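Arsenite methyltransferase (Chlamydomonas reinhardtii, PDB 5EVJ) probably transfers methyl groups from S-adenosyl-L-methionine to trivalent arsenic, turning glutathione-bound arsenite into methylated arsenicals. Local coordinates at residues Ala59-Pro64 against Tyr99-Lys103; Gly73-Pro79 against Leu165-Cys170. The protein carries 15 engineered substitutions. All blocks are in the same frame, centred on the assembly; numbering follows the deposited sequence.

Contact 1: Ala59-Pro64 against Tyr99-Lys103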
loop_
_atom_site.group_PDB
_atom_site.type_symbol
_atom_site.label_atom_id
_atom_site.label_comp_id
_atom_site.label_asym_id
_atom_site.label_seq_id
_atom_site.Cartn_x
_atom_site.Cartn_y
_atom_site.Cartn_z
ATOM N N ALA A 59 -12.185 -8.495 11.153
ATOM C CA ALA A 59 -11.965 -9.426 10.032
ATOM C C ALA A 59 -10.906 -10.466 10.413
ATOM O O ALA A 59 -11.062 -11.644 10.107
ATOM C CB ALA A 59 -11.563 -8.658 8.765
ATOM N N LEU A 60 -9.854 -10.026 11.104
ATOM C CA LEU A 60 -8.821 -10.925 11.679
ATOM C C LEU A 60 -9.386 -11.978 12.653
ATOM O O LEU A 60 -8.968 -13.140 12.643
ATOM C CB LEU A 60 -7.745 -10.098 12.415
ATOM C CG LEU A 60 -6.306 -9.799 11.882
ATOM C CD1 LEU A 60 -5.994 -10.071 10.402
ATOM C CD2 LEU A 60 -5.776 -8.421 12.311
ATOM N N ALA A 61 -10.313 -11.575 13.518
ATOM C CA ALA A 61 -10.846 -12.534 14.503
ATOM C C ALA A 61 -11.242 -13.859 13.816
ATOM O O ALA A 61 -11.060 -14.921 14.380
ATOM C CB ALA A 61 -12.039 -11.953 15.257
ATOM N N ASP A 62 -11.750 -13.748 12.588
ATOM C CA ASP A 62 -12.393 -14.834 11.861
ATOM C C ASP A 62 -11.546 -15.525 10.813
ATOM O O ASP A 62 -12.108 -16.266 10.055
ATOM C CB ASP A 62 -13.600 -14.298 11.089
ATOM C CG ASP A 62 -14.779 -13.996 11.965
ATOM O OD1 ASP A 62 -14.947 -14.659 12.994
ATOM O OD2 ASP A 62 -15.550 -13.098 11.613
ATOM N N VAL A 63 -10.255 -15.194 10.716
ATOM C CA VAL A 63 -9.323 -15.769 9.766
ATOM C C VAL A 63 -8.751 -17.027 10.435
ATOM O O VAL A 63 -8.378 -16.983 11.600
ATOM C CB VAL A 63 -8.158 -14.753 9.477
ATOM C CG1 VAL A 63 -6.979 -15.391 8.744
ATOM C CG2 VAL A 63 -8.640 -13.516 8.703
ATOM N N PRO A 64 -8.650 -18.147 9.698
ATOM C CA PRO A 64 -8.170 -19.401 10.284
ATOM C C PRO A 64 -6.842 -19.197 10.971
ATOM O O PRO A 64 -5.866 -18.778 10.331
ATOM C CB PRO A 64 -7.931 -20.306 9.064
ATOM C CG PRO A 64 -8.757 -19.722 7.977
ATOM C CD PRO A 64 -8.885 -18.258 8.244
ATOM N N TYR A 99 -6.909 -12.698 3.080
ATOM C CA TYR A 99 -8.170 -13.103 3.710
ATOM C C TYR A 99 -8.866 -11.892 4.238
ATOM O O TYR A 99 -10.055 -11.712 4.055
ATOM C CB TYR A 99 -7.908 -14.087 4.847
ATOM C CG TYR A 99 -7.826 -15.548 4.389
ATOM C CD1 TYR A 99 -7.067 -15.911 3.271
ATOM C CD2 TYR A 99 -8.499 -16.573 5.074
ATOM C CE1 TYR A 99 -6.969 -17.237 2.837
ATOM C CE2 TYR A 99 -8.379 -17.926 4.649
ATOM C CZ TYR A 99 -7.645 -18.237 3.519
ATOM O OH TYR A 99 -7.520 -19.538 3.073
ATOM N N VAL A 100 -8.101 -10.979 4.824
ATOM C CA VAL A 100 -8.683 -9.769 5.301
ATOM C C VAL A 100 -9.244 -8.964 4.147
ATOM O O VAL A 100 -10.342 -8.415 4.228
ATOM C CB VAL A 100 -7.648 -8.938 6.052
ATOM C CG1 VAL A 100 -8.237 -7.562 6.374
ATOM C CG2 VAL A 100 -7.213 -9.722 7.284
ATOM N N ALA A 101 -8.483 -8.867 3.066
ATOM C CA ALA A 101 -8.992 -8.070 1.926
ATOM C C ALA A 101 -10.285 -8.695 1.319
ATOM O O ALA A 101 -11.260 -7.990 0.961
ATOM C CB ALA A 101 -7.900 -7.968 0.893
ATOM N N ALA A 102 -10.269 -10.028 1.208
ATOM C CA ALA A 102 -11.342 -10.799 0.616
ATOM C C ALA A 102 -12.615 -10.415 1.353
ATOM O O ALA A 102 -13.656 -10.239 0.746
ATOM C CB ALA A 102 -11.065 -12.267 0.783
ATOM N N LYS A 103 -12.515 -10.213 2.654
ATOM C CA LYS A 103 -13.682 -9.721 3.394
ATOM C C LYS A 103 -14.016 -8.274 3.086
ATOM O O LYS A 103 -15.181 -7.888 2.817
ATOM C CB LYS A 103 -13.463 -9.820 4.892
ATOM C CG LYS A 103 -14.682 -9.209 5.590
ATOM C CD LYS A 103 -14.638 -9.294 7.101
ATOM C CE LYS A 103 -16.011 -8.951 7.687
ATOM N NZ LYS A 103 -16.480 -7.587 7.243
#

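Contact 2: Gly73-Pro79 against Leu165-Cys170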
loop_
_atom_site.group_PDB
_atom_site.type_symbol
_atom_site.label_atom_id
_atom_site.label_comp_id
_atom_site.label_asym_id
_atom_site.label_seq_id
_atom_site.Cartn_x
_atom_site.Cartn_y
_atom_site.Cartn_z
ATOM N N GLY A 73 4.532 -10.316 9.213
ATOM C CA GLY A 73 4.615 -9.063 8.505
ATOM C C GLY A 73 4.618 -7.834 9.381
ATOM O O GLY A 73 4.179 -7.852 10.540
ATOM N N CYS A 74 5.059 -6.735 8.781
ATOM C CA CYS A 74 5.227 -5.454 9.485
ATOM C C CYS A 74 4.030 -4.535 9.347
ATOM O O CYS A 74 4.186 -3.324 9.175
ATOM C CB CYS A 74 6.516 -4.723 9.054
ATOM S SG CYS A 74 6.807 -4.412 7.281
ATOM N N GLY A 75 2.829 -5.088 9.440
ATOM C CA GLY A 75 1.682 -4.228 9.296
ATOM C C GLY A 75 0.398 -4.873 8.870
ATOM O O GLY A 75 0.253 -6.103 8.885
ATOM N N ASN A 76 -0.547 -4.007 8.515
ATOM C CA ASN A 76 -1.881 -4.405 8.123
ATOM C C ASN A 76 -2.306 -3.449 7.031
ATOM O O ASN A 76 -3.243 -2.667 7.237
ATOM C CB ASN A 76 -2.837 -4.330 9.319
ATOM C CG ASN A 76 -2.765 -5.576 10.207
ATOM O OD1 ASN A 76 -2.970 -6.706 9.747
ATOM N ND2 ASN A 76 -2.495 -5.372 11.480
ATOM N N PRO A 77 -1.630 -3.531 5.867
ATOM C CA PRO A 77 -1.767 -2.667 4.723
ATOM C C PRO A 77 -3.029 -2.899 3.854
ATOM O O PRO A 77 -2.911 -2.835 2.654
ATOM C CB PRO A 77 -0.561 -3.073 3.858
ATOM C CG PRO A 77 -0.536 -4.559 4.010
ATOM C CD PRO A 77 -0.854 -4.739 5.503
ATOM N N ILE A 78 -4.211 -3.123 4.410
ATOM C CA ILE A 78 -5.434 -3.101 3.564
ATOM C C ILE A 78 -6.082 -1.737 3.755
ATOM O O ILE A 78 -6.370 -1.394 4.869
ATOM C CB ILE A 78 -6.487 -4.203 3.945
ATOM C CG1 ILE A 78 -5.915 -5.632 3.789
ATOM C CG2 ILE A 78 -7.749 -4.076 3.082
ATOM C CD1 ILE A 78 -5.134 -6.126 5.010
ATOM N N PRO A 79 -6.306 -0.963 2.670
ATOM C CA PRO A 79 -6.851 0.364 2.829
ATOM C C PRO A 79 -8.327 0.277 3.043
ATOM O O PRO A 79 -8.940 -0.679 2.561
ATOM C CB PRO A 79 -6.638 1.044 1.469
ATOM C CG PRO A 79 -6.089 0.027 0.562
ATOM C CD PRO A 79 -5.795 -1.226 1.321
ATOM N N LEU A 165 -6.091 -2.110 -6.661
ATOM C CA LEU A 165 -5.188 -1.929 -5.560
ATOM C C LEU A 165 -4.158 -2.974 -5.726
ATOM O O LEU A 165 -4.492 -4.162 -6.066
ATOM C CB LEU A 165 -5.834 -2.220 -4.170
ATOM C CG LEU A 165 -6.617 -1.104 -3.487
ATOM C CD1 LEU A 165 -5.737 0.108 -3.209
ATOM C CD2 LEU A 165 -7.820 -0.631 -4.351
ATOM N N VAL A 166 -2.910 -2.596 -5.395
ATOM C CA VAL A 166 -1.847 -3.572 -5.231
ATOM C C VAL A 166 -1.377 -3.379 -3.834
ATOM O O VAL A 166 -1.103 -2.257 -3.444
ATOM C CB VAL A 166 -0.701 -3.412 -6.289
ATOM C CG1 VAL A 166 0.445 -4.319 -5.960
ATOM C CG2 VAL A 166 -1.199 -3.796 -7.683
ATOM N N ILE A 167 -1.296 -4.461 -3.053
ATOM C CA ILE A 167 -0.882 -4.403 -1.647
ATOM C C ILE A 167 0.243 -5.407 -1.366
ATOM O O ILE A 167 0.413 -6.411 -2.108
ATOM C CB ILE A 167 -2.038 -4.594 -0.601
ATOM C CG1 ILE A 167 -2.347 -6.083 -0.398
ATOM C CG2 ILE A 167 -3.246 -3.664 -0.885
ATOM C CD1 ILE A 167 -3.626 -6.368 0.417
ATOM N N SER A 168 0.994 -5.128 -0.283
ATOM C CA SER A 168 2.185 -5.879 0.034
ATOM C C SER A 168 2.544 -5.648 1.466
ATOM O O SER A 168 2.284 -4.594 2.017
ATOM C CB SER A 168 3.367 -5.422 -0.815
ATOM O OG SER A 168 4.351 -6.439 -0.859
ATOM N N ASN A 169 3.207 -6.626 2.076
ATOM C CA ASN A 169 3.529 -6.474 3.482
ATOM C C ASN A 169 4.938 -6.981 3.761
ATOM O O ASN A 169 5.146 -8.198 3.921
ATOM C CB ASN A 169 2.461 -7.172 4.305
ATOM C CG ASN A 169 2.528 -6.817 5.774
ATOM O OD1 ASN A 169 3.552 -6.329 6.251
ATOM N ND2 ASN A 169 1.453 -7.109 6.521
ATOM N N CYS A 170 5.919 -6.068 3.723
ATOM C CA CYS A 170 7.298 -6.361 4.136
ATOM C C CYS A 170 7.919 -7.463 3.380
ATOM O O CYS A 170 8.499 -8.340 4.017
ATOM C CB CYS A 170 7.333 -6.815 5.601
ATOM S SG CYS A 170 8.225 -5.745 6.752
#

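Contact 1: Ala59-Pro64 against Tyr99-Lys103
Pro64 meets the ring of Tyr99 with the CD-CG side of its pyrrolidine, the two side chains crossing at about a right angle. The approach is to one flank of the phenol: Pro64 CD lies 3.6 Å from Tyr99 CD2 and equally near CE2, oblique to the ring. Val63 divides its two methyls along the same side chain. Its CG1, anti to the backbone N (chi1 167°), comes obliquely to the ring at CD2, while CG2 reaches back to the root, 4.0 Å from Tyr99 CB. At the next residue, Val100 CG2 meets Leu60, whose CB is directed away from the facing helix; the branch nevertheless returns, and Leu60 CD1 stops 3.4 Å from Val100 CG2. Ala59 faces the partner helix directly. Its CB is 3.6 Å from Lys103 CD, against the aliphatic run of a lysine that stays extended until it bends at chi4 (-57°), and it also meets Val100 CG1 at 4.2 Å. The evidence is thus of apolar packing, 302 Å² of surface buried, both segments summed. It sets the chain ahead of strand 86-90 on helix 96-104, the helix after the first strand of the Rossmann-type sheet. Tyr99 also meets the Tyr131 ring of helix 128-135 and touches Met143 and Phe145 of edge strand 143-147, its OH hydrogen-bonded to Ala124 O.

Contact 2: Gly73-Pro79 against Leu165-Cys170
Asn169 carries its amide anti to the backbone N (chi1 -167°), which extends the group from strand 163-169 to the backbone of Cys74 and Gly75. Its ND2 donates to Gly75 O at 2.8 Å, a bent bond whose donor stands above the carbonyl plane; OD1 lies 3.0 Å from Cys74 N. Cys74 SG, between its backbone N and carbonyl carbon, meets Cys170 SG at 2.0 Å in a disulfide with chi3 of 114°. Strand 163-169 belongs to the seven-stranded Rossmann-type methyltransferase sheet, order 3-2-1-4-5-7-6, parallel to strand 86-90, and the loop 73-79 runs alongside it in nearly the opposite direction (157° end to end). ND2 also bonds Asp97 OD2, and Gly75 O takes a further bond from Arg96, so the start of helix 96-104 shares both groups. With an alanine here in place of Asn169 the amide is gone, which would probably leave Gly75 O without its bond from the strand and Asp97 without this donor. Further along, Pro77 lays its ring across the Asn169 side chain at about a right angle, CD 3.5 Å from Asn169 ND2. Ile167 CG2 sits 3.7 Å from Pro77 O, its CD1 reaching Ile78 CG1, and the side chains of Pro79 and Leu165 run past each other in opposite directions, Pro79 CG 3.8 Å from Leu165 CD1.

From the N terminus the chain first passes through 59-64, at the end of helix 54-61, then through 73-79, the loop ahead of strand 86-90. Contact 1 closes when 99-103, on the first helix after that strand, returns to 59-64, with 34 residues between. Contact 2 opens within that interval and closes only at 165-170, after 85 residues, so the two loops cross. Together they lay the region before strand 86-90 over the Rossmann-type core: contact 1 on helix 96-104, contact 2 on central strand 163-169. Their centres are about 14 Å apart, yet they meet directly, Val100 CG1 lying 3.7 Å from Ile78 CD1.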